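Local coordinates for lectin (PDB 2EIG), which probably binds L-fucosyl-containing carbohydrates through its calcium- and manganese-dependent legume lectin domain, at the interface of chains A and B. Numbering follows the deposited sequence. Chains: chain A/B, lectin.

Contacts 1 and 2 show how a two-fold interface uses largely the same set of side chains twice. The centres of their C-alpha atoms lie about 12 Å apart. In contact 1, A:Lys147, A:Thr173, A:Ile186 and A:Ser187, joined by A:Thr185, face B:Asp166, B:Asp168 and B:Thr169; in contact 2 the chains are exchanged. Contact 2 adds the meeting of A:Ile171 and B:Ile171. The polar clusters thus flank an apolar point between them, although the copies differ in detail, most plainly at A:Ser187 and B:Ser187. Together they would help fix how two subunits of this tetrameric lectin assembly are set against each other.

Contact 1: the interface of chains A and B. Residues chain A 147, 173, 185-187; chain B 166, 168-169.
A polar, sheet-based subunit interface joins A:Lys147, A:Thr185 and A:Ser187 to the turn of B:Asp166, B:Asp168 and B:Thr169, and it probably helps to hold two lectin subunits of the deposited tetramer together. The carboxylate of B:Asp166 is the centre of the patch. Its two oxygens divide the work. OD1 of B:Asp166 faces the strand of A:Thr185, whose hydroxyl OG1 donates a short hydrogen bond to it of 2.5 Å; B:Asp166 OD1 accepts it through its anti lone pair, away from the other oxygen. The two side chains slide past each other in opposite directions, and a chi1 of 61° sets OG1 of A:Thr185 between its own backbone N and carbonyl carbon, turned toward the acid.

The second oxygen, OD2, is tied into its own chain. B:Thr169 OG1 donates to the anti lone pair of B:Asp166 OD2 at 2.7 Å, while B:Thr169 N reaches the same OD2 at 2.8 Å from above the carboxylate plane, 51° out of it. This double grip probably limits rotation of the carboxylate and so prepares it for the partner chain.

A:Lys147 comes from the opposite direction with its chain bent at chi3. Its side-chain amine NZ forms a salt bridge with B:Asp168 OD2 at 2.8 Å and another with B:Asp166 OD2, but the spacing of the latter is implausibly short and the exact placing of the lysine end is doubtful. Farther back, CD of A:Lys147 lies 3.6 Å from the methyl CG2 of B:Thr169. The hydroxyl of A:Ser187 turns to its neighbour: A:Ser187 OG and A:Thr173 OG1 share a hydrogen bond of 2.7 Å, leaving its CB to pack against B:Asp166.

In the legume lectin fold, a beta-sandwich, chain A supplies strands 147-150, 171-178 and 183-189, and chain B the end of strand 158-166 with the loop that follows.

Contact 2: the interface of chains A and B. Residues chain A 166, 168-169, 171; chain B 147, 171, 173, 186-187.
The backbone of chain A leaves its strand at A:Asp166, coils tightly at A:Asp168 and A:Thr169, and is extended again at A:Ile171, while B:Lys147, B:Ser187 and B:Ile171, which meet it, all lie on extended strands. A hydrogen bond across the boundary runs from the hydroxyl OG of B:Ser187 to A:Asp166 OD2, at 2.8 Å. The serine hydroxyl owes this direction to a chi1 of -54°, which sets OG beside the backbone N; a same-chain bond from B:Thr173 OG1 to B:Ser187 OG remains but is weak.

A:Asp166 OD2 is gripped from both faces of its carboxylate. B:Ser187 OG arrives on the anti side, 34° out of the plane, and A:Thr169 OG1 donates from the opposite face at 2.9 Å. The neighbouring threonine thus probably helps to hold the carboxylate in position for the serine of the partner.

B:Lys147 extends toward both aspartates from the opposite direction, its chain bent at chi3 and chi4. The side-chain amine NZ makes a salt bridge with A:Asp168 OD2 at 3.0 Å. A second salt bridge links NZ to A:Asp166 OD2, where the hydrogen bond is weak. Some separations at this lysine end are shorter than expected, so its detailed pose is less certain. The side chains of B:Lys147 and A:Thr169 meet at an oblique angle, with CE of B:Lys147 3.7 Å from CG2 of A:Thr169.

Beside the charged group, A:Ile171 and B:Ile171 reach toward each other tip to tip, with their CD1 methyls 3.7 Å apart. CG2 of B:Thr173 adds a lighter apolar contact with CB of A:Asp166, at 3.9 Å.

By combining paired charges and a hydroxyl bond with the meeting of identical isoleucines, the site probably helps to set the relative placement of two subunits in the lectin's quaternary assembly.

Contact 1: the interface of chains A and B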
ATOM      1  N   LYS A 147       6.789  -2.646  10.641  1.00 19.22           N
ATOM      2  CA  LYS A 147       5.447  -2.607  11.192  1.00 19.90           C
ATOM      3  C   LYS A 147       5.308  -3.774  12.144  1.00 19.82           C
ATOM      4  O   LYS A 147       5.745  -4.881  11.832  1.00 20.10           O
ATOM      5  CB  LYS A 147       4.405  -2.731  10.078  1.00 19.29           C
ATOM      6  CG  LYS A 147       3.016  -2.155  10.462  1.00 21.00           C
ATOM      7  CD  LYS A 147       1.956  -2.530   9.366  1.00 20.15           C
ATOM      8  CE  LYS A 147       0.688  -3.123  10.072  1.00 26.63           C
ATOM      9  NZ  LYS A 147      -0.584  -3.541   9.326  1.00 22.24           N
ATOM     10  N   THR A 173       1.344  -9.517   3.675  1.00 17.58           N
ATOM     11  CA  THR A 173       0.346  -9.406   4.732  1.00 17.66           C
ATOM     12  C   THR A 173       0.347 -10.662   5.566  1.00 18.08           C
ATOM     13  O   THR A 173       0.374 -11.786   5.059  1.00 16.80           O
ATOM     14  CB  THR A 173      -1.048  -9.153   4.154  1.00 17.07           C
ATOM     15  OG1 THR A 173      -0.980  -7.983   3.356  1.00 18.78           O
ATOM     16  CG2 THR A 173      -2.081  -8.879   5.262  1.00 18.16           C
ATOM     17  N   THR A 185      -3.289  -9.056  12.608  1.00 19.33           N
ATOM     18  CA  THR A 185      -2.772  -8.938  11.246  1.00 18.09           C
ATOM     19  C   THR A 185      -1.779  -7.824  11.280  1.00 18.77           C
ATOM     20  O   THR A 185      -1.813  -6.941  12.156  1.00 16.52           O
ATOM     21  CB  THR A 185      -3.860  -8.592  10.183  1.00 17.47           C
ATOM     22  OG1 THR A 185      -4.464  -7.320  10.514  1.00 16.08           O
ATOM     23  CG2 THR A 185      -4.911  -9.725  10.075  1.00 17.40           C
ATOM     24  N   ILE A 186      -0.897  -7.884  10.297  1.00 19.05           N
ATOM     25  CA  ILE A 186       0.061  -6.833  10.059  1.00 18.03           C
ATOM     26  C   ILE A 186       0.429  -6.962   8.586  1.00 19.07           C
ATOM     27  O   ILE A 186       0.316  -8.047   7.966  1.00 15.60           O
ATOM     28  CB  ILE A 186       1.189  -6.865  11.109  1.00 18.60           C
ATOM     29  CG1 ILE A 186       2.080  -5.634  11.017  1.00 20.87           C
ATOM     30  CG2 ILE A 186       1.944  -8.193  11.126  1.00 18.67           C
ATOM     31  CD1 ILE A 186       3.316  -5.872  10.257  1.00 28.51           C
ATOM     32  N   SER A 187       0.762  -5.822   7.989  1.00 18.79           N
ATOM     33  CA  SER A 187       0.909  -5.776   6.561  1.00 20.66           C
ATOM     34  C   SER A 187       1.955  -4.711   6.200  1.00 21.24           C
ATOM     35  O   SER A 187       2.155  -3.730   6.935  1.00 20.11           O
ATOM     36  CB  SER A 187      -0.462  -5.586   5.898  1.00 21.11           C
ATOM     37  OG  SER A 187      -0.367  -5.607   4.498  1.00 26.14           O
TER
ATOM     38  N   ASP B 166      -6.270  -6.431   6.542  1.00 20.96           N
ATOM     39  CA  ASP B 166      -5.464  -5.876   7.604  1.00 21.35           C
ATOM     40  C   ASP B 166      -5.987  -4.469   7.842  1.00 22.76           C
ATOM     41  O   ASP B 166      -5.776  -3.600   7.002  1.00 22.27           O
ATOM     42  CB  ASP B 166      -3.985  -5.814   7.203  1.00 21.26           C
ATOM     43  CG  ASP B 166      -3.130  -5.084   8.238  1.00 21.35           C
ATOM     44  OD1 ASP B 166      -3.121  -5.526   9.404  1.00 22.50           O
ATOM     45  OD2 ASP B 166      -2.479  -4.055   7.898  1.00 22.30           O
ATOM     46  N   ASP B 168      -4.939  -2.332  10.188  1.00 27.52           N
ATOM     47  CA  ASP B 168      -3.839  -1.376  10.399  1.00 29.39           C
ATOM     48  C   ASP B 168      -3.439  -0.612   9.132  1.00 29.09           C
ATOM     49  O   ASP B 168      -3.312   0.629   9.169  1.00 31.07           O
ATOM     50  CB  ASP B 168      -2.605  -2.030  11.059  1.00 30.62           C
ATOM     51  CG  ASP B 168      -1.444  -1.031  11.263  1.00 36.24           C
ATOM     52  OD1 ASP B 168      -1.499  -0.251  12.251  1.00 41.43           O
ATOM     53  OD2 ASP B 168      -0.479  -1.011  10.436  1.00 37.91           O
ATOM     54  N   THR B 169      -3.243  -1.324   8.014  1.00 28.57           N
ATOM     55  CA  THR B 169      -2.844  -0.677   6.761  1.00 26.50           C
ATOM     56  C   THR B 169      -4.007  -0.542   5.782  1.00 26.53           C
ATOM     57  O   THR B 169      -3.846   0.020   4.703  1.00 26.76           O
ATOM     58  CB  THR B 169      -1.695  -1.405   6.050  1.00 25.99           C
ATOM     59  OG1 THR B 169      -2.149  -2.675   5.578  1.00 26.59           O
ATOM     60  CG2 THR B 169      -0.500  -1.575   6.942  1.00 25.29           C
TER

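Contact 2: the interface of chains A and B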
ATOM      1  N   ASP A 166       1.492 -10.430  -2.245  1.00 18.50           N
ATOM      2  CA  ASP A 166       0.904 -10.139  -3.538  1.00 19.23           C
ATOM      3  C   ASP A 166       1.885  -9.338  -4.413  1.00 20.19           C
ATOM      4  O   ASP A 166       2.087  -8.174  -4.164  1.00 20.73           O
ATOM      5  CB  ASP A 166      -0.413  -9.383  -3.364  1.00 18.05           C
ATOM      6  CG  ASP A 166      -0.969  -8.896  -4.691  1.00 19.64           C
ATOM      7  OD1 ASP A 166      -0.765  -9.589  -5.683  1.00 20.40           O
ATOM      8  OD2 ASP A 166      -1.576  -7.821  -4.743  1.00 22.24           O
ATOM      9  N   ASP A 168       1.507  -8.253  -7.361  1.00 25.71           N
ATOM     10  CA  ASP A 168       0.799  -7.146  -8.029  1.00 26.96           C
ATOM     11  C   ASP A 168       0.947  -5.786  -7.327  1.00 25.86           C
ATOM     12  O   ASP A 168       1.277  -4.811  -7.977  1.00 26.28           O
ATOM     13  CB  ASP A 168      -0.680  -7.496  -8.302  1.00 27.71           C
ATOM     14  CG  ASP A 168      -1.436  -6.395  -9.092  1.00 33.26           C
ATOM     15  OD1 ASP A 168      -2.174  -6.796 -10.026  1.00 38.06           O
ATOM     16  OD2 ASP A 168      -1.331  -5.150  -8.801  1.00 36.54           O
ATOM     17  N   THR A 169       0.701  -5.715  -6.017  1.00 25.04           N
ATOM     18  CA  THR A 169       0.735  -4.439  -5.273  1.00 23.51           C
ATOM     19  C   THR A 169       1.970  -4.366  -4.365  1.00 23.02           C
ATOM     20  O   THR A 169       2.225  -3.346  -3.713  1.00 22.42           O
ATOM     21  CB  THR A 169      -0.494  -4.291  -4.344  1.00 24.14           C
ATOM     22  OG1 THR A 169      -0.566  -5.446  -3.497  1.00 23.01           O
ATOM     23  CG2 THR A 169      -1.763  -4.189  -5.158  1.00 23.30           C
ATOM     24  N   ILE A 171       2.618  -6.221  -1.654  1.00 18.96           N
ATOM     25  CA  ILE A 171       2.270  -6.142  -0.238  1.00 18.89           C
ATOM     26  C   ILE A 171       2.419  -7.516   0.399  1.00 17.46           C
ATOM     27  O   ILE A 171       1.893  -8.496  -0.098  1.00 17.55           O
ATOM     28  CB  ILE A 171       0.827  -5.529  -0.024  1.00 19.09           C
ATOM     29  CG1 ILE A 171       0.830  -4.031  -0.435  1.00 20.67           C
ATOM     30  CG2 ILE A 171       0.410  -5.622   1.452  1.00 20.31           C
ATOM     31  CD1 ILE A 171      -0.508  -3.481  -0.865  1.00 27.01           C
TER
ATOM     32  N   LYS B 147      -9.237  -3.761  -8.754  1.00 20.37           N
ATOM     33  CA  LYS B 147      -8.168  -4.544  -9.358  1.00 20.25           C
ATOM     34  C   LYS B 147      -8.659  -5.919  -9.714  1.00 21.06           C
ATOM     35  O   LYS B 147      -9.687  -6.395  -9.172  1.00 21.46           O
ATOM     36  CB  LYS B 147      -6.907  -4.591  -8.514  1.00 20.52           C
ATOM     37  CG  LYS B 147      -5.631  -4.896  -9.371  1.00 19.17           C
ATOM     38  CD  LYS B 147      -4.445  -4.751  -8.481  1.00 24.22           C
ATOM     39  CE  LYS B 147      -4.500  -5.653  -7.257  1.00 29.11           C
ATOM     40  NZ  LYS B 147      -3.248  -6.489  -6.895  1.00 32.95           N
ATOM     41  N   ILE B 171      -5.524  -2.907   4.044  1.00 24.84           N
ATOM     42  CA  ILE B 171      -5.370  -3.667   2.824  1.00 23.70           C
ATOM     43  C   ILE B 171      -6.203  -4.936   2.866  1.00 23.05           C
ATOM     44  O   ILE B 171      -6.217  -5.662   3.858  1.00 21.60           O
ATOM     45  CB  ILE B 171      -3.867  -3.915   2.477  1.00 24.44           C
ATOM     46  CG1 ILE B 171      -3.256  -2.631   1.891  1.00 26.18           C
ATOM     47  CG2 ILE B 171      -3.714  -5.089   1.463  1.00 24.22           C
ATOM     48  CD1 ILE B 171      -1.847  -2.288   2.421  1.00 28.85           C
ATOM     49  N   THR B 173      -6.267  -8.384   0.904  1.00 19.19           N
ATOM     50  CA  THR B 173      -5.409  -9.134   0.013  1.00 18.00           C
ATOM     51  C   THR B 173      -5.974 -10.503  -0.188  1.00 17.60           C
ATOM     52  O   THR B 173      -6.431 -11.121   0.763  1.00 17.01           O
ATOM     53  CB  THR B 173      -3.977  -9.297   0.575  1.00 18.41           C
ATOM     54  OG1 THR B 173      -3.482  -8.025   0.974  1.00 22.92           O
ATOM     55  CG2 THR B 173      -3.053  -9.818  -0.480  1.00 15.31           C
ATOM     56  N   ILE B 186      -4.312 -10.843  -5.554  1.00 17.03           N
ATOM     57  CA  ILE B 186      -4.679  -9.501  -5.888  1.00 18.07           C
ATOM     58  C   ILE B 186      -5.021  -8.807  -4.581  1.00 18.16           C
ATOM     59  O   ILE B 186      -5.441  -9.452  -3.636  1.00 18.02           O
ATOM     60  CB  ILE B 186      -5.820  -9.518  -6.886  1.00 17.43           C
ATOM     61  CG1 ILE B 186      -6.177  -8.136  -7.332  1.00 21.60           C
ATOM     62  CG2 ILE B 186      -7.011 -10.355  -6.380  1.00 17.15           C
ATOM     63  CD1 ILE B 186      -7.698  -8.053  -7.710  1.00 28.12           C
ATOM     64  N   SER B 187      -4.748  -7.515  -4.496  1.00 19.02           N
ATOM     65  CA  SER B 187      -4.948  -6.780  -3.259  1.00 19.93           C
ATOM     66  C   SER B 187      -5.515  -5.432  -3.599  1.00 20.32           C
ATOM     67  O   SER B 187      -5.433  -4.958  -4.740  1.00 20.02           O
ATOM     68  CB  SER B 187      -3.646  -6.568  -2.489  1.00 20.11           C
ATOM     69  OG  SER B 187      -2.985  -7.790  -2.268  1.00 25.40           O
TER